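Local coordinates for protein 6-aminohexanoate-dimer hydrolase (Bacillus anthracis, PDB 4GB7) that probably hydrolyses amide bonds in small linear oligomers such as the 6-aminohexanoate dimer, with a fold of the serine beta-lactamase family, at residues 114-118 / 385-389; 281-285 / 308-313; 313-318 / 379-383. All blocks are in the same frame, centred on the assembly; numbering follows the deposited sequence.

Contact 1: 114-118 / 385-389; sequences VVVHN and AKMVI
Val116 and Val388 face each other as the hydrogen-bonded pair of an antiparallel ladder, which joins strands 110-117 and 387-393, neighbours in the five-stranded sheet of this beta-lactamase-like fold. Among the backbone bonds, these two residues exchange N-H...O bonds, both 2.9 Å between N and O. Asn118 N extends the ladder to Lys386 O at 2.9 Å. Between these bonds lie CA-H...O contacts, among them Met387 CA to Val116 O at 3.2 Å.

Apolar contacts come next. On one face of the sheet Val115 lies alongside Ile389, CG2 to CG1 at 4.2 Å, and its CG1, anti to the backbone N (chi1 -178°), meets SE of selenomethionine Met387 at 4.1 Å. Helix 402-417 packs on this face, Leu417 on Val115 and Tyr410 on Ile389. Val116 and Val388 pack on the other face, where Val116 also touches helix 307-318.

Polar contacts gather at the turn. Lys386, kinked at several torsions, brings NZ to a lone pair of Asn118 OD1 at 3.0 Å, a provisional bond because it belongs to one of two lysine conformers. The edge of the His117 ring faces Ala385 O, and its NE2 is hydrogen-bonded to Glu418. Lys386 and Met387 form a G1 bulge opposite Asp382. The chemistry thus passes from buried aliphatic branches to a polar strand end.

Contact 2: 281-285 / 308-313; sequences IGMEE and RDMARF
Glu284, in the loop 281-285, inserts between Arg308 and Arg312 of helix 307-318, and its carboxylate is turned differently to each. Towards Arg308 the flat groups are nearly coplanar, 26° apart: the guanidinium grips side-on, NE to OE2 at 2.8 Å and NH1 to OE1 at 3.0 Å, both on syn lone pairs. Arg312 crosses Glu284 at about a right angle, the planes 66° apart. Its NH1 takes the anti lone pair of OE2 at 2.8 Å, and Glu284 CG lies over one face of the guanidinium. OE2 therefore forms salt bridges with both arginines, probably stabilising its charge.

Asp309 turns its carboxylate toward the loop backbone and receives two successive amides, Glu284 N on OD1 (2.8 Å) and Glu285 N on OD2 (2.9 Å). Asp309 OD1 also makes a salt bridge, weak as a hydrogen bond, to Arg312 NH1, completing a network with Glu284 and Arg308. Selenomethionine Met283, its chain bent (chi2 -60°), crosses Asp309 obliquely, SE 3.6 Å from CB.

Arg308 NH2 also pairs with Glu132 and with Glu124 on strand 120-126. The contact fastens the connection between helix 269-278 and strand 287-290 to helix 307-318, whose Ala311 packs on Val390 of strand 387-393.

Contact 3: 313-318 / 379-383; sequences FGQLLL and LYIDP. With NO3 (nitrate ion), chain C.
Ile381 points from its strand at the helix, and its branches divide the work between two neighbouring leucines. From CB, the methyl CG2 meets Leu318, at 3.8 Å from CD1 and slightly farther from CB. The other branch leaves through CG1, set anti to the carbonyl carbon (chi1 -55°), and carries CD1 to the helix. There CD1 lies 3.6 Å from Leu317 CB and 3.8 Å from Gly314 O.

Gly314, having no side chain, lets the strand come close: Leu379 CD1 lies 4.1 Å from Gly314 CA. The other methyl of Leu379, CD2, touches the edge of the Phe313 ring at CD2, in the ring plane. Just beyond the strand, Leu318 CD1 packs on Pro383 CA at 3.6 Å. Leu318 CD2 approaches a nitrate ion, probably from the crystallisation liquor, whose O1 accepts a hydrogen bond from Gln315 NE2, 3.0 Å away.

Helix and strand run 31° apart with their axes 8.8 Å from each other, and no hydrogen bond joins them. The union consequently rests on the fit of aliphatic and aromatic groups, while the helix's own backbone bonds satisfy polar atoms such as Gly314 O, which accepts from Leu318 N.

How the contacts relate
Following the chain from the N terminus, the first segment of any contact is 114-118, on strand 110-117. It meets 385-389, 267 residues further on; contact 1 therefore spans the longest loop and encloses the other two. Inside it, contact 2 closes a short excursion, from the loop at 281-285 through strands 287-290 and 303-305 to helix 307-318. Contact 3 then begins on that same helix, sharing Phe313, and closes at strand 377-382, so contacts 2 and 3 follow in series. The turn after 377-382 leads directly into the strand that completes contact 1. Helix 307-318 is common ground: it is tied to a loop by contact 2, lies on the five-stranded sheet through contact 3, and reaches contact 1 where Ala311 meets Val114 and Val116.

Contact 1: 114-118 / 385-389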
ATOM      1  N   VAL A 114      11.846   2.172   9.256  1.00 13.37           N
ATOM      2  CA  VAL A 114      12.408   3.504   9.076  1.00 16.71           C
ATOM      3  C   VAL A 114      11.532   4.550   9.781  1.00 15.17           C
ATOM      4  O   VAL A 114      10.288   4.603   9.540  1.00 17.25           O
ATOM      5  CB  VAL A 114      12.509   3.846   7.589  1.00 17.12           C
ATOM      6  CG1 VAL A 114      12.958   5.289   7.369  1.00 18.66           C
ATOM      7  CG2 VAL A 114      13.426   2.842   6.841  1.00 15.48           C
ATOM      8  N   VAL A 115      12.177   5.406  10.564  1.00 16.00           N
ATOM      9  CA  VAL A 115      11.530   6.508  11.270  1.00 17.83           C
ATOM     10  C   VAL A 115      12.172   7.844  10.846  1.00 15.49           C
ATOM     11  O   VAL A 115      13.373   8.057  10.955  1.00 17.08           O
ATOM     12  CB  VAL A 115      11.611   6.382  12.798  1.00 17.49           C
ATOM     13  CG1 VAL A 115      10.865   7.546  13.475  1.00 17.76           C
ATOM     14  CG2 VAL A 115      11.161   5.007  13.273  1.00 15.03           C
ATOM     15  N   VAL A 116      11.334   8.731  10.341  1.00 16.61           N
ATOM     16  CA  VAL A 116      11.707  10.068   9.905  1.00 15.92           C
ATOM     17  C   VAL A 116      10.941  11.057  10.805  1.00 16.11           C
ATOM     18  O   VAL A 116       9.753  10.838  11.113  1.00 17.28           O
ATOM     19  CB  VAL A 116      11.343  10.313   8.457  1.00 15.25           C
ATOM     20  CG1 VAL A 116      11.796  11.716   7.994  1.00 19.23           C
ATOM     21  CG2 VAL A 116      12.007   9.282   7.560  1.00 21.26           C
ATOM     22  N   HIS A 117      11.617  12.107  11.248  1.00 13.89           N
ATOM     23  CA  HIS A 117      11.062  13.088  12.212  1.00 15.64           C
ATOM     24  C   HIS A 117      11.546  14.462  11.830  1.00 16.62           C
ATOM     25  O   HIS A 117      12.745  14.696  11.659  1.00 17.34           O
ATOM     26  CB  HIS A 117      11.509  12.775  13.618  1.00 15.18           C
ATOM     27  CG  HIS A 117      10.902  13.660  14.656  1.00 17.46           C
ATOM     28  ND1 HIS A 117      11.631  14.223  15.647  1.00 19.57           N
ATOM     29  CD2 HIS A 117       9.576  14.094  14.832  1.00 19.58           C
ATOM     30  CE1 HIS A 117      10.806  14.977  16.435  1.00 21.39           C
ATOM     31  NE2 HIS A 117       9.554  14.909  15.932  1.00 19.45           N
ATOM     32  N   ASN A 118      10.602  15.361  11.580  1.00 17.69           N
ATOM     33  CA  ASN A 118      10.914  16.692  11.077  1.00 19.64           C
ATOM     34  C   ASN A 118      11.817  16.639   9.839  1.00 16.39           C
ATOM     35  O   ASN A 118      12.712  17.487   9.635  1.00 18.60           O
ATOM     36  CB  ASN A 118      11.542  17.608  12.169  1.00 17.90           C
ATOM     37  CG  ASN A 118      10.611  17.864  13.343  1.00 20.78           C
ATOM     38  OD1 ASN A 118       9.454  18.222  13.145  1.00 24.20           O
ATOM     39  ND2 ASN A 118      11.115  17.695  14.561  1.00 23.02           N
ATOM     40  N   ALA A 385       3.206  15.132  15.171  1.00 18.72           N
ATOM     41  CA  ALA A 385       4.620  14.992  15.503  1.00 15.29           C
ATOM     42  C   ALA A 385       5.555  15.140  14.325  1.00 17.74           C
ATOM     43  O   ALA A 385       6.784  15.047  14.486  1.00 20.23           O
ATOM     44  CB  ALA A 385       4.892  13.700  16.243  1.00 17.25           C
ATOM     45  N   LYS A 386       4.996  15.373  13.143  1.00 18.62           N
ATOM     46  CA  LYS A 386       5.783  15.509  11.933  0.60 19.49           C
ATOM     47  C   LYS A 386       6.684  14.273  11.738  1.00 18.52           C
ATOM     48  O   LYS A 386       7.886  14.397  11.589  1.00 17.60           O
ATOM     49  CB  LYS A 386       6.566  16.837  12.001  0.60 20.93           C
ATOM     50  CG  LYS A 386       5.646  18.058  12.042  0.60 22.88           C
ATOM     51  CD  LYS A 386       6.162  19.167  12.959  0.60 31.83           C
ATOM     52  CE  LYS A 386       6.058  18.839  14.459  0.60 36.10           C
ATOM     53  NZ  LYS A 386       7.389  18.851  15.161  0.60 32.83           N
HETATM   54  N   MSE A 387       6.080  13.081  11.802  1.00 16.33           N
HETATM   55  CA  MSE A 387       6.793  11.823  11.750  1.00 16.99           C
HETATM   56  C   MSE A 387       6.237  10.930  10.666  1.00 16.49           C
HETATM   57  O   MSE A 387       5.022  10.909  10.402  1.00 18.21           O
HETATM   58  CB  MSE A 387       6.719  11.123  13.109  1.00 18.01           C
HETATM   59  CG  MSE A 387       7.505   9.888  13.177  1.00 18.41           C
HETATM   60 SE   MSE A 387       7.232   8.879  14.837  0.70 19.06          SE
HETATM   61  CE  MSE A 387       5.360   8.472  14.345  1.00 21.24           C
ATOM     62  N   VAL A 388       7.148  10.280   9.959  1.00 14.74           N
ATOM     63  CA  VAL A 388       6.821   9.227   8.985  1.00 14.23           C
ATOM     64  C   VAL A 388       7.437   7.918   9.485  1.00 15.45           C
ATOM     65  O   VAL A 388       8.626   7.879   9.840  1.00 16.49           O
ATOM     66  CB  VAL A 388       7.384   9.555   7.606  1.00 15.45           C
ATOM     67  CG1 VAL A 388       7.152   8.416   6.591  1.00 15.99           C
ATOM     68  CG2 VAL A 388       6.820  10.872   7.104  1.00 17.01           C
ATOM     69  N   ILE A 389       6.654   6.836   9.436  1.00 14.78           N
ATOM     70  CA  ILE A 389       7.178   5.497   9.672  1.00 15.60           C
ATOM     71  C   ILE A 389       6.869   4.622   8.465  1.00 15.59           C
ATOM     72  O   ILE A 389       5.742   4.605   7.962  1.00 16.47           O
ATOM     73  CB  ILE A 389       6.656   4.885  10.958  1.00 14.57           C
ATOM     74  CG1 ILE A 389       7.170   5.706  12.182  1.00 19.62           C
ATOM     75  CG2 ILE A 389       6.955   3.397  11.077  1.00 17.01           C
ATOM     76  CD1 ILE A 389       6.748   5.128  13.515  1.00 19.62           C
TER

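Contact 2: 281-285 / 308-313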
ATOM      1  N   ILE A 281      11.142  13.159  -6.563  1.00 19.11           N
ATOM      2  CA  ILE A 281      11.371  13.476  -5.134  1.00 19.11           C
ATOM      3  C   ILE A 281      12.652  12.871  -4.553  1.00 18.14           C
ATOM      4  O   ILE A 281      12.708  12.529  -3.360  1.00 20.23           O
ATOM      5  CB  ILE A 281      10.130  13.187  -4.232  1.00 18.73           C
ATOM      6  CG1 ILE A 281       9.792  11.668  -4.186  1.00 18.67           C
ATOM      7  CG2 ILE A 281       8.890  13.958  -4.762  1.00 19.96           C
ATOM      8  CD1 ILE A 281       8.698  11.332  -3.181  1.00 21.57           C
ATOM      9  N   GLY A 282      13.664  12.726  -5.417  1.00 20.18           N
ATOM     10  CA  GLY A 282      15.019  12.349  -4.972  1.00 19.34           C
ATOM     11  C   GLY A 282      15.162  10.903  -4.554  1.00 18.91           C
ATOM     12  O   GLY A 282      16.096  10.560  -3.788  1.00 19.00           O
HETATM   13  N   MSE A 283      14.299  10.038  -5.079  1.00 18.60           N
HETATM   14  CA  MSE A 283      14.349   8.580  -4.767  1.00 18.07           C
HETATM   15  C   MSE A 283      15.719   7.985  -5.122  1.00 17.86           C
HETATM   16  O   MSE A 283      16.306   8.319  -6.146  1.00 18.80           O
HETATM   17  CB  MSE A 283      13.347   7.825  -5.606  1.00 16.79           C
HETATM   18  CG  MSE A 283      11.875   8.282  -5.437  1.00 19.64           C
HETATM   19 SE   MSE A 283      11.324   8.050  -3.564  0.70 18.47          SE
HETATM   20  CE  MSE A 283       9.445   7.862  -3.986  1.00 17.88           C
ATOM     21  N   GLU A 284      16.197   7.104  -4.257  1.00 17.77           N
ATOM     22  CA  GLU A 284      17.478   6.478  -4.419  1.00 17.56           C
ATOM     23  C   GLU A 284      17.525   5.349  -5.449  1.00 17.64           C
ATOM     24  O   GLU A 284      18.602   5.085  -6.014  1.00 20.99           O
ATOM     25  CB  GLU A 284      17.890   5.869  -3.071  1.00 17.25           C
ATOM     26  CG  GLU A 284      18.363   6.821  -2.033  1.00 20.67           C
ATOM     27  CD  GLU A 284      18.652   6.048  -0.754  1.00 20.07           C
ATOM     28  OE1 GLU A 284      19.745   5.428  -0.645  1.00 21.95           O
ATOM     29  OE2 GLU A 284      17.788   6.056   0.120  1.00 20.57           O
ATOM     30  N   GLU A 285      16.405   4.607  -5.577  1.00 16.45           N
ATOM     31  CA  GLU A 285      16.343   3.414  -6.406  1.00 15.78           C
ATOM     32  C   GLU A 285      15.065   3.386  -7.206  1.00 16.51           C
ATOM     33  O   GLU A 285      14.073   4.076  -6.879  1.00 18.50           O
ATOM     34  CB  GLU A 285      16.409   2.120  -5.554  1.00 17.41           C
ATOM     35  CG  GLU A 285      17.600   2.040  -4.586  1.00 19.34           C
ATOM     36  CD  GLU A 285      18.971   1.909  -5.209  1.00 19.27           C
ATOM     37  OE1 GLU A 285      19.020   1.550  -6.388  1.00 23.44           O
ATOM     38  OE2 GLU A 285      20.003   2.133  -4.469  1.00 23.30           O
ATOM     39  N   ARG A 308      13.542   3.555   2.525  1.00 16.11           N
ATOM     40  CA  ARG A 308      13.841   4.967   2.515  1.00 16.08           C
ATOM     41  C   ARG A 308      13.083   5.678   1.401  1.00 15.32           C
ATOM     42  O   ARG A 308      12.688   6.807   1.588  1.00 16.40           O
ATOM     43  CB  ARG A 308      15.333   5.243   2.379  1.00 16.35           C
ATOM     44  CG  ARG A 308      16.047   4.978   3.690  1.00 16.58           C
ATOM     45  CD  ARG A 308      17.462   5.562   3.744  1.00 18.63           C
ATOM     46  NE  ARG A 308      18.298   5.047   2.689  1.00 19.26           N
ATOM     47  CZ  ARG A 308      19.057   3.949   2.742  1.00 20.27           C
ATOM     48  NH1 ARG A 308      19.765   3.602   1.677  1.00 19.84           N
ATOM     49  NH2 ARG A 308      19.140   3.196   3.838  1.00 19.67           N
ATOM     50  N   ASP A 309      12.910   5.019   0.266  1.00 14.31           N
ATOM     51  CA  ASP A 309      12.181   5.660  -0.815  1.00 14.44           C
ATOM     52  C   ASP A 309      10.715   5.845  -0.429  1.00 16.65           C
ATOM     53  O   ASP A 309      10.119   6.888  -0.727  1.00 16.22           O
ATOM     54  CB  ASP A 309      12.334   4.902  -2.148  1.00 16.63           C
ATOM     55  CG  ASP A 309      13.708   5.169  -2.809  1.00 15.08           C
ATOM     56  OD1 ASP A 309      14.384   6.148  -2.379  1.00 16.06           O
ATOM     57  OD2 ASP A 309      14.084   4.492  -3.783  1.00 18.16           O
HETATM   58  N   MSE A 310      10.124   4.858   0.203  1.00 15.31           N
HETATM   59  CA  MSE A 310       8.768   5.010   0.721  0.60 16.00           C
HETATM   60  C   MSE A 310       8.695   6.109   1.754  1.00 15.14           C
HETATM   61  O   MSE A 310       7.729   6.833   1.800  1.00 19.20           O
HETATM   62  CB  MSE A 310       8.234   3.739   1.322  0.60 17.40           C
HETATM   63  CG  MSE A 310       7.874   2.730   0.321  0.60 14.73           C
HETATM   64 SE   MSE A 310       6.489   3.360  -0.922  0.42 20.38          SE
HETATM   65  CE  MSE A 310       5.492   4.556   0.228  0.60 17.66           C
ATOM     66  N   ALA A 311       9.743   6.275   2.563  1.00 15.54           N
ATOM     67  CA  ALA A 311       9.795   7.363   3.521  1.00 14.95           C
ATOM     68  C   ALA A 311       9.815   8.741   2.857  1.00 16.82           C
ATOM     69  O   ALA A 311       9.223   9.693   3.354  1.00 19.07           O
ATOM     70  CB  ALA A 311      10.989   7.188   4.420  1.00 15.55           C
ATOM     71  N   ARG A 312      10.517   8.848   1.729  1.00 17.45           N
ATOM     72  CA  ARG A 312      10.522  10.076   0.965  1.00 15.60           C
ATOM     73  C   ARG A 312       9.116  10.408   0.510  1.00 15.57           C
ATOM     74  O   ARG A 312       8.676  11.561   0.616  1.00 17.42           O
ATOM     75  CB  ARG A 312      11.428   9.966  -0.260  1.00 16.78           C
ATOM     76  CG  ARG A 312      12.910   9.803   0.063  1.00 16.57           C
ATOM     77  CD  ARG A 312      13.790   9.660  -1.192  1.00 19.59           C
ATOM     78  NE  ARG A 312      15.186   9.846  -0.836  1.00 17.10           N
ATOM     79  CZ  ARG A 312      15.954   8.882  -0.318  1.00 16.92           C
ATOM     80  NH1 ARG A 312      15.502   7.636  -0.177  1.00 17.69           N
ATOM     81  NH2 ARG A 312      17.184   9.179   0.070  1.00 18.93           N
ATOM     82  N   PHE A 313       8.384   9.412   0.042  1.00 13.62           N
ATOM     83  CA  PHE A 313       6.988   9.642  -0.380  1.00 16.69           C
ATOM     84  C   PHE A 313       6.103  10.058   0.837  1.00 15.00           C
ATOM     85  O   PHE A 313       5.288  10.929   0.776  1.00 17.78           O
ATOM     86  CB  PHE A 313       6.416   8.386  -0.997  1.00 15.46           C
ATOM     87  CG  PHE A 313       4.978   8.518  -1.410  1.00 16.16           C
ATOM     88  CD1 PHE A 313       4.657   9.304  -2.487  1.00 17.25           C
ATOM     89  CD2 PHE A 313       3.945   7.855  -0.739  1.00 17.08           C
ATOM     90  CE1 PHE A 313       3.350   9.417  -2.896  1.00 19.77           C
ATOM     91  CE2 PHE A 313       2.623   7.974  -1.155  1.00 18.00           C
ATOM     92  CZ  PHE A 313       2.333   8.747  -2.224  1.00 19.14           C
TER

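Contact 3: 313-318 / 379-383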
ATOM      1  N   PHE A 313       8.384   9.412   0.042  1.00 13.62           N
ATOM      2  CA  PHE A 313       6.988   9.642  -0.380  1.00 16.69           C
ATOM      3  C   PHE A 313       6.103  10.058   0.837  1.00 15.00           C
ATOM      4  O   PHE A 313       5.288  10.929   0.776  1.00 17.78           O
ATOM      5  CB  PHE A 313       6.416   8.386  -0.997  1.00 15.46           C
ATOM      6  CG  PHE A 313       4.978   8.518  -1.410  1.00 16.16           C
ATOM      7  CD1 PHE A 313       4.657   9.304  -2.487  1.00 17.25           C
ATOM      8  CD2 PHE A 313       3.945   7.855  -0.739  1.00 17.08           C
ATOM      9  CE1 PHE A 313       3.350   9.417  -2.896  1.00 19.77           C
ATOM     10  CE2 PHE A 313       2.623   7.974  -1.155  1.00 18.00           C
ATOM     11  CZ  PHE A 313       2.333   8.747  -2.224  1.00 19.14           C
ATOM     12  N   GLY A 314       6.347   9.422   1.979  1.00 15.74           N
ATOM     13  CA  GLY A 314       5.687   9.801   3.211  1.00 16.58           C
ATOM     14  C   GLY A 314       5.900  11.259   3.580  1.00 15.95           C
ATOM     15  O   GLY A 314       4.964  11.969   3.976  1.00 18.93           O
ATOM     16  N   GLN A 315       7.159  11.683   3.473  1.00 17.17           N
ATOM     17  CA  GLN A 315       7.547  13.064   3.782  1.00 16.85           C
ATOM     18  C   GLN A 315       6.837  13.999   2.787  1.00 16.28           C
ATOM     19  O   GLN A 315       6.393  15.062   3.189  1.00 17.19           O
ATOM     20  CB  GLN A 315       9.048  13.258   3.707  1.00 15.97           C
ATOM     21  CG  GLN A 315       9.497  14.655   4.061  1.00 16.55           C
ATOM     22  CD  GLN A 315       9.233  14.990   5.494  1.00 17.51           C
ATOM     23  OE1 GLN A 315       9.324  14.117   6.378  1.00 20.50           O
ATOM     24  NE2 GLN A 315       9.005  16.263   5.760  1.00 19.49           N
ATOM     25  N   LEU A 316       6.713  13.590   1.530  1.00 17.93           N
ATOM     26  CA  LEU A 316       6.003  14.394   0.544  1.00 18.48           C
ATOM     27  C   LEU A 316       4.576  14.656   0.997  1.00 18.98           C
ATOM     28  O   LEU A 316       4.086  15.792   0.899  1.00 20.23           O
ATOM     29  CB  LEU A 316       5.982  13.697  -0.808  1.00 17.15           C
ATOM     30  CG  LEU A 316       5.266  14.425  -1.943  1.00 15.60           C
ATOM     31  CD1 LEU A 316       5.963  15.735  -2.259  1.00 19.81           C
ATOM     32  CD2 LEU A 316       5.156  13.521  -3.163  1.00 17.10           C
ATOM     33  N   LEU A 317       3.928  13.632   1.537  1.00 18.02           N
ATOM     34  CA  LEU A 317       2.552  13.747   1.985  0.60 18.50           C
ATOM     35  C   LEU A 317       2.480  14.526   3.291  1.00 18.57           C
ATOM     36  O   LEU A 317       1.585  15.330   3.506  1.00 21.72           O
ATOM     37  CB  LEU A 317       1.919  12.371   2.096  0.60 21.43           C
ATOM     38  CG  LEU A 317       1.425  11.854   0.743  0.60 26.19           C
ATOM     39  CD1 LEU A 317       1.352  10.345   0.742  0.60 32.24           C
ATOM     40  CD2 LEU A 317       0.087  12.507   0.363  0.60 28.34           C
ATOM     41  N   LEU A 318       3.458  14.312   4.160  1.00 20.64           N
ATOM     42  CA  LEU A 318       3.547  15.121   5.350  1.00 18.42           C
ATOM     43  C   LEU A 318       3.613  16.611   4.995  1.00 22.98           C
ATOM     44  O   LEU A 318       3.007  17.447   5.672  1.00 24.22           O
ATOM     45  CB  LEU A 318       4.717  14.649   6.210  1.00 21.89           C
ATOM     46  CG  LEU A 318       4.852  15.302   7.551  1.00 22.95           C
ATOM     47  CD1 LEU A 318       3.614  15.032   8.461  1.00 22.85           C
ATOM     48  CD2 LEU A 318       6.167  14.822   8.194  1.00 19.64           C
ATOM     49  N   LEU A 379       2.699   2.206   5.823  1.00 16.21           N
ATOM     50  CA  LEU A 379       3.170   3.594   5.724  1.00 15.95           C
ATOM     51  C   LEU A 379       2.312   4.436   6.617  1.00 15.88           C
ATOM     52  O   LEU A 379       1.078   4.546   6.396  1.00 16.03           O
ATOM     53  CB  LEU A 379       3.091   4.122   4.282  1.00 15.02           C
ATOM     54  CG  LEU A 379       3.480   5.574   4.070  1.00 15.70           C
ATOM     55  CD1 LEU A 379       4.901   5.959   4.501  1.00 18.43           C
ATOM     56  CD2 LEU A 379       3.227   5.918   2.588  1.00 18.19           C
ATOM     57  N   TYR A 380       2.913   5.065   7.585  1.00 15.97           N
ATOM     58  CA  TYR A 380       2.183   5.768   8.679  1.00 14.73           C
ATOM     59  C   TYR A 380       2.691   7.226   8.750  1.00 15.27           C
ATOM     60  O   TYR A 380       3.905   7.481   8.865  1.00 15.89           O
ATOM     61  CB  TYR A 380       2.449   5.045   9.992  1.00 14.81           C
ATOM     62  CG  TYR A 380       1.885   5.693  11.248  1.00 16.49           C
ATOM     63  CD1 TYR A 380       0.606   5.370  11.734  1.00 15.40           C
ATOM     64  CD2 TYR A 380       2.629   6.594  11.987  1.00 15.79           C
ATOM     65  CE1 TYR A 380       0.096   5.944  12.896  1.00 15.74           C
ATOM     66  CE2 TYR A 380       2.131   7.175  13.144  1.00 17.27           C
ATOM     67  CZ  TYR A 380       0.869   6.822  13.614  1.00 17.24           C
ATOM     68  OH  TYR A 380       0.370   7.370  14.772  1.00 17.58           O
ATOM     69  N   ILE A 381       1.764   8.183   8.673  1.00 17.20           N
ATOM     70  CA  ILE A 381       2.119   9.586   8.665  1.00 16.74           C
ATOM     71  C   ILE A 381       1.430  10.248   9.838  1.00 16.11           C
ATOM     72  O   ILE A 381       0.185  10.201   9.945  1.00 18.28           O
ATOM     73  CB  ILE A 381       1.693  10.261   7.339  1.00 16.92           C
ATOM     74  CG1 ILE A 381       2.327   9.455   6.139  1.00 21.60           C
ATOM     75  CG2 ILE A 381       2.058  11.744   7.380  1.00 19.21           C
ATOM     76  CD1 ILE A 381       1.905   9.957   4.814  1.00 24.94           C
ATOM     77  N   ASP A 382       2.215  10.908  10.667  1.00 15.54           N
ATOM     78  CA  ASP A 382       1.738  11.603  11.875  1.00 15.67           C
ATOM     79  C   ASP A 382       1.990  13.090  11.700  1.00 15.27           C
ATOM     80  O   ASP A 382       3.071  13.567  11.840  1.00 17.82           O
ATOM     81  CB  ASP A 382       2.493  11.050  13.093  1.00 14.47           C
ATOM     82  CG  ASP A 382       2.205  11.784  14.390  1.00 17.87           C
ATOM     83  OD1 ASP A 382       1.590  12.855  14.347  1.00 17.86           O
ATOM     84  OD2 ASP A 382       2.548  11.239  15.490  1.00 19.39           O
ATOM     85  N   PRO A 383       0.946  13.846  11.314  1.00 17.18           N
ATOM     86  CA  PRO A 383       1.135  15.266  11.098  1.00 16.30           C
ATOM     87  C   PRO A 383       1.301  16.090  12.388  1.00 17.48           C
ATOM     88  O   PRO A 383       1.791  17.222  12.315  1.00 24.12           O
ATOM     89  CB  PRO A 383      -0.108  15.666  10.349  1.00 20.61           C
ATOM     90  CG  PRO A 383      -1.066  14.588  10.509  1.00 27.49           C
ATOM     91  CD  PRO A 383      -0.435  13.415  11.164  1.00 19.53           C
TER
HETATM   92  N   NO3 C 602       8.131  18.366   8.307  1.00 29.21           N
HETATM   93  O1  NO3 C 602       9.020  17.573   8.494  1.00 33.65           O
HETATM   94  O2  NO3 C 602       7.563  18.460   7.037  1.00 45.35           O
HETATM   95  O3  NO3 C 602       7.702  19.199   9.355  1.00 47.09           O